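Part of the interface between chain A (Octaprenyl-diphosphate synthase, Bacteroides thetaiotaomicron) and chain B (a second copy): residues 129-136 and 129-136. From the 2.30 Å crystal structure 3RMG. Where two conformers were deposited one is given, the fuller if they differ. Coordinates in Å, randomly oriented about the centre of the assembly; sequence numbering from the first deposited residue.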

ATOM      1  N   THR A 129       5.835   5.053 -16.092  1.00 47.79           N
ATOM      2  CA  THR A 129       6.291   4.276 -17.261  1.00 44.03           C
ATOM      3  C   THR A 129       5.413   4.529 -18.480  1.00 47.66           C
ATOM      4  O   THR A 129       5.743   4.122 -19.604  1.00 49.35           O
ATOM      5  CB  THR A 129       6.256   2.733 -17.046  1.00 47.83           C
ATOM      6  OG1 THR A 129       4.902   2.260 -17.133  1.00 56.76           O
ATOM      7  CG2 THR A 129       6.879   2.326 -15.715  1.00 39.83           C
ATOM      8  N   ASN A 130       4.265   5.151 -18.254  1.00 48.94           N
ATOM      9  CA  ASN A 130       3.280   5.330 -19.321  1.00 50.76           C
ATOM     10  C   ASN A 130       2.987   4.036 -20.066  1.00 47.80           C
ATOM     11  O   ASN A 130       2.720   4.055 -21.265  1.00 49.11           O
ATOM     12  CB  ASN A 130       3.730   6.410 -20.312  1.00 49.30           C
ATOM     13  CG  ASN A 130       4.063   7.739 -19.628  1.00 60.80           C
ATOM     14  OD1 ASN A 130       3.290   8.250 -18.810  1.00 64.11           O
ATOM     15  ND2 ASN A 130       5.220   8.307 -19.971  1.00 65.46           N
ATOM     16  N   ASN A 131       3.033   2.909 -19.361  1.00 44.00           N
ATOM     17  CA  ASN A 131       2.769   1.618 -19.994  1.00 44.25           C
ATOM     18  C   ASN A 131       1.771   0.803 -19.169  1.00 46.40           C
ATOM     19  O   ASN A 131       2.020   0.501 -18.003  1.00 48.85           O
ATOM     20  CB  ASN A 131       4.086   0.860 -20.235  1.00 43.33           C
ATOM     21  CG  ASN A 131       3.891  -0.460 -20.966  1.00 48.30           C
ATOM     22  OD1 ASN A 131       2.868  -1.128 -20.817  1.00 64.13           O
ATOM     23  ND2 ASN A 131       4.885  -0.846 -21.756  1.00 56.15           N
ATOM     24  N   TYR A 132       0.639   0.466 -19.785  1.00 49.43           N
ATOM     25  CA  TYR A 132      -0.493  -0.147 -19.073  1.00 48.84           C
ATOM     26  C   TYR A 132      -0.156  -1.518 -18.524  1.00 47.80           C
ATOM     27  O   TYR A 132      -0.492  -1.855 -17.368  1.00 46.86           O
ATOM     28  CB  TYR A 132      -1.722  -0.260 -19.993  1.00 41.75           C
ATOM     29  CG  TYR A 132      -2.509   1.034 -20.121  1.00 54.51           C
ATOM     30  CD1 TYR A 132      -3.170   1.581 -19.024  1.00 51.38           C
ATOM     31  CD2 TYR A 132      -2.592   1.705 -21.334  1.00 65.44           C
ATOM     32  CE1 TYR A 132      -3.878   2.762 -19.126  1.00 64.78           C
ATOM     33  CE2 TYR A 132      -3.308   2.891 -21.451  1.00 75.00           C
ATOM     34  CZ  TYR A 132      -3.947   3.415 -20.344  1.00 78.00           C
ATOM     35  OH  TYR A 132      -4.656   4.592 -20.458  1.00 81.03           O
ATOM     36  N   GLU A 133       0.496  -2.311 -19.365  1.00 47.79           N
ATOM     37  CA  GLU A 133       0.870  -3.669 -19.014  1.00 43.89           C
ATOM     38  C   GLU A 133       1.768  -3.646 -17.796  1.00 43.36           C
ATOM     39  O   GLU A 133       1.640  -4.473 -16.884  1.00 47.08           O
ATOM     40  CB  GLU A 133       1.569  -4.322 -20.185  1.00 47.66           C
ATOM     41  CG  GLU A 133       0.760  -4.191 -21.474  1.00 58.47           C
ATOM     42  CD  GLU A 133       1.025  -5.312 -22.447  1.00 77.49           C
ATOM     43  OE1 GLU A 133       0.945  -6.493 -22.035  1.00 86.78           O
ATOM     44  OE2 GLU A 133       1.307  -5.013 -23.628  1.00 89.39           O
ATOM     45  N   ILE A 134       2.657  -2.669 -17.761  1.00 37.77           N
ATOM     46  CA  ILE A 134       3.588  -2.582 -16.660  1.00 41.20           C
ATOM     47  C   ILE A 134       2.809  -2.173 -15.432  1.00 40.56           C
ATOM     48  O   ILE A 134       3.057  -2.658 -14.329  1.00 45.31           O
ATOM     49  CB  ILE A 134       4.714  -1.586 -16.952  1.00 38.20           C
ATOM     50  CG1 ILE A 134       5.671  -2.184 -17.991  1.00 37.10           C
ATOM     51  CG2 ILE A 134       5.423  -1.238 -15.681  1.00 35.75           C
ATOM     52  CD1 ILE A 134       6.736  -1.195 -18.506  1.00 39.37           C
ATOM     53  N   ILE A 135       1.851  -1.277 -15.626  1.00 41.95           N
ATOM     54  CA  ILE A 135       0.973  -0.891 -14.535  1.00 44.44           C
ATOM     55  C   ILE A 135       0.178  -2.112 -14.064  1.00 42.50           C
ATOM     56  O   ILE A 135       0.087  -2.398 -12.878  1.00 37.80           O
ATOM     57  CB  ILE A 135       0.047   0.267 -14.953  1.00 44.23           C
ATOM     58  CG1 ILE A 135       0.897   1.525 -15.226  1.00 41.22           C
ATOM     59  CG2 ILE A 135      -0.977   0.542 -13.859  1.00 49.96           C
ATOM     60  CD1 ILE A 135       0.141   2.707 -15.798  1.00 38.60           C
ATOM     61  N   ARG A 136      -0.380  -2.844 -15.016  1.00 46.05           N
ATOM     62  CA  ARG A 136      -1.067  -4.078 -14.694  1.00 48.67           C
ATOM     63  C   ARG A 136      -0.143  -5.043 -13.946  1.00 46.11           C
ATOM     64  O   ARG A 136      -0.538  -5.636 -12.941  1.00 50.96           O
ATOM     65  CB  ARG A 136      -1.597  -4.728 -15.972  1.00 44.19           C
ATOM     66  CG  ARG A 136      -2.813  -5.604 -15.760  1.00 51.86           C
ATOM     67  CD  ARG A 136      -3.826  -5.366 -16.870  1.00 60.62           C
ATOM     68  NE  ARG A 136      -3.171  -5.145 -18.158  1.00 64.18           N
ATOM     69  CZ  ARG A 136      -3.698  -4.450 -19.163  1.00 66.53           C
ATOM     70  NH1 ARG A 136      -4.898  -3.901 -19.041  1.00 71.51           N
ATOM     71  NH2 ARG A 136      -3.025  -4.304 -20.296  1.00 65.23           N
TER
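Chain B, residues 129-136: TNNYEIIR

Chain B repeats the backbone course of chain A: residues 129-131 are non-helical in each copy, and a helix begins at residue 132 and continues past residue 136. Asn A130 and Asn B130 both leave helical geometry with positive phi (50/33 and 48/42), and the following asparagines are extended (-132/120 in Asn A131, -146/114 in Asn B131). The two helices run in broadly the same direction, with a signed crossing angle of 36° and a closest axial approach of 12.6 Å. The register is reciprocal: the CA of Asn A130 lies 7.6 Å from the CA of Tyr B132, the CA of Tyr A132 lies 7.8 Å from the CA of Asn B130, and the CA atoms of Ile A135 and Ile B135 are 9.0 Å apart.

The CA-to-CB bonds of Asn A131 and Asn B131 point away from the partner, and both side chains cap their own helices; Asn B131 OD1 accepts from Ile B134 N at 3.0 Å, whereas the bond from Ile A134 N to Asn A131 OD1, at 3.4 Å, is weak. The gap between the helices is filled mainly by the two tyrosines, both with chi1 in m. Their CA-to-CB bonds point sideways, but the ring ends reach across, and Tyr A132 and Tyr B132 form an offset stack with centroids 3.9 Å apart and planes at 29°. Each hydroxyl lies over a face of the other ring and near the opposing backbone: Tyr B132 OH is 3.0 Å from Asn A130 O, and Tyr A132 OH is 3.3 Å from Asn B130 O. One turn further along, the CA-to-CB bonds of both isoleucines point toward the partner stretch, with Ile A135 CD1 4.1 Å from Ile B135 CD1. The same methyls pack against the tyrosines, Ile A135 CD1 at 3.9 Å from Tyr B132 CE1 and Ile B135 CD1 at 4.1 Å from Tyr A132 CE1.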

ATOM      1  N   THR B 129      -9.490   1.239 -15.080  1.00 46.77           N
ATOM      2  CA  THR B 129     -10.190   2.388 -15.703  1.00 44.69           C
ATOM      3  C   THR B 129      -9.660   2.675 -17.096  1.00 50.07           C
ATOM      4  O   THR B 129     -10.220   3.501 -17.819  1.00 54.26           O
ATOM      5  CB  THR B 129      -9.996   3.722 -14.934  1.00 42.77           C
ATOM      6  OG1 THR B 129      -8.617   4.102 -14.982  1.00 45.07           O
ATOM      7  CG2 THR B 129     -10.448   3.617 -13.485  1.00 29.46           C
ATOM      8  N   ASN B 130      -8.556   2.020 -17.460  1.00 53.31           N
ATOM      9  CA  ASN B 130      -7.909   2.275 -18.738  0.50 53.74           C
ATOM     10  C   ASN B 130      -7.717   3.770 -19.006  1.00 51.14           C
ATOM     11  O   ASN B 130      -7.939   4.225 -20.120  1.00 57.09           O
ATOM     12  CB  ASN B 130      -8.721   1.642 -19.880  0.50 55.59           C
ATOM     13  CG  ASN B 130      -8.974   0.153 -19.671  0.50 54.75           C
ATOM     14  OD1 ASN B 130      -8.110  -0.577 -19.186  0.50 52.95           O
ATOM     15  ND2 ASN B 130     -10.165  -0.302 -20.048  0.50 62.47           N
ATOM     16  N   ASN B 131      -7.313   4.527 -17.990  1.00 48.69           N
ATOM     17  CA  ASN B 131      -7.169   5.968 -18.131  1.00 43.52           C
ATOM     18  C   ASN B 131      -6.013   6.517 -17.283  1.00 53.09           C
ATOM     19  O   ASN B 131      -6.053   6.480 -16.045  1.00 59.77           O
ATOM     20  CB  ASN B 131      -8.493   6.631 -17.755  1.00 45.04           C
ATOM     21  CG  ASN B 131      -8.379   8.120 -17.604  1.00 44.61           C
ATOM     22  OD1 ASN B 131      -7.386   8.635 -17.093  1.00 59.50           O
ATOM     23  ND2 ASN B 131      -9.418   8.828 -18.014  1.00 42.67           N
ATOM     24  N   TYR B 132      -4.981   7.029 -17.943  1.00 45.04           N
ATOM     25  CA  TYR B 132      -3.740   7.357 -17.244  1.00 47.88           C
ATOM     26  C   TYR B 132      -3.931   8.406 -16.162  1.00 47.23           C
ATOM     27  O   TYR B 132      -3.378   8.291 -15.058  1.00 42.92           O
ATOM     28  CB  TYR B 132      -2.648   7.800 -18.233  1.00 51.43           C
ATOM     29  CG  TYR B 132      -2.011   6.652 -19.009  1.00 62.74           C
ATOM     30  CD1 TYR B 132      -1.108   5.782 -18.396  1.00 55.36           C
ATOM     31  CD2 TYR B 132      -2.305   6.445 -20.358  1.00 68.44           C
ATOM     32  CE1 TYR B 132      -0.522   4.740 -19.098  1.00 65.38           C
ATOM     33  CE2 TYR B 132      -1.722   5.403 -21.074  1.00 70.19           C
ATOM     34  CZ  TYR B 132      -0.834   4.550 -20.437  1.00 77.60           C
ATOM     35  OH  TYR B 132      -0.249   3.512 -21.138  1.00 81.28           O
ATOM     36  N   GLU B 133      -4.707   9.438 -16.467  1.00 44.69           N
ATOM     37  CA  GLU B 133      -4.881  10.526 -15.513  1.00 43.63           C
ATOM     38  C   GLU B 133      -5.513  10.053 -14.206  1.00 43.56           C
ATOM     39  O   GLU B 133      -5.148  10.515 -13.128  1.00 44.60           O
ATOM     40  CB  GLU B 133      -5.694  11.634 -16.146  1.00 52.26           C
ATOM     41  CG  GLU B 133      -5.213  11.941 -17.548  1.00 58.95           C
ATOM     42  CD  GLU B 133      -5.920  13.127 -18.142  1.00 72.10           C
ATOM     43  OE1 GLU B 133      -5.684  14.261 -17.658  1.00 73.00           O
ATOM     44  OE2 GLU B 133      -6.709  12.915 -19.092  1.00 74.15           O
ATOM     45  N   ILE B 134      -6.448   9.117 -14.301  1.00 38.09           N
ATOM     46  CA  ILE B 134      -7.045   8.557 -13.106  1.00 41.23           C
ATOM     47  C   ILE B 134      -6.017   7.743 -12.296  1.00 45.61           C
ATOM     48  O   ILE B 134      -5.926   7.902 -11.080  1.00 44.27           O
ATOM     49  CB  ILE B 134      -8.271   7.718 -13.449  1.00 40.24           C
ATOM     50  CG1 ILE B 134      -9.361   8.627 -14.042  1.00 41.14           C
ATOM     51  CG2 ILE B 134      -8.765   6.960 -12.229  1.00 38.06           C
ATOM     52  CD1 ILE B 134     -10.635   7.881 -14.429  1.00 27.32           C
ATOM     53  N   ILE B 135      -5.245   6.887 -12.969  1.00 43.69           N
ATOM     54  CA  ILE B 135      -4.158   6.160 -12.314  1.00 40.71           C
ATOM     55  C   ILE B 135      -3.181   7.118 -11.641  1.00 37.16           C
ATOM     56  O   ILE B 135      -2.726   6.877 -10.531  1.00 42.17           O
ATOM     57  CB  ILE B 135      -3.385   5.264 -13.304  1.00 40.81           C
ATOM     58  CG1 ILE B 135      -4.312   4.168 -13.844  1.00 37.65           C
ATOM     59  CG2 ILE B 135      -2.164   4.652 -12.615  1.00 44.22           C
ATOM     60  CD1 ILE B 135      -3.802   3.478 -15.081  1.00 39.74           C
ATOM     61  N   ARG B 136      -2.883   8.219 -12.312  1.00 43.14           N
ATOM     62  CA  ARG B 136      -2.046   9.261 -11.731  1.00 47.72           C
ATOM     63  C   ARG B 136      -2.728   9.851 -10.500  1.00 46.69           C
ATOM     64  O   ARG B 136      -2.104  10.102  -9.474  1.00 36.72           O
ATOM     65  CB  ARG B 136      -1.791  10.347 -12.770  1.00 46.14           C
ATOM     66  CG  ARG B 136      -0.554  11.203 -12.531  1.00 58.83           C
ATOM     67  CD  ARG B 136      -0.206  11.957 -13.819  1.00 59.73           C
ATOM     68  NE  ARG B 136      -0.261  11.038 -14.947  1.00 56.10           N
ATOM     69  CZ  ARG B 136      -0.581  11.380 -16.192  1.00 64.98           C
ATOM     70  NH1 ARG B 136      -0.884  12.637 -16.483  1.00 60.56           N
ATOM     71  NH2 ARG B 136      -0.607  10.455 -17.144  1.00 57.76           N
TER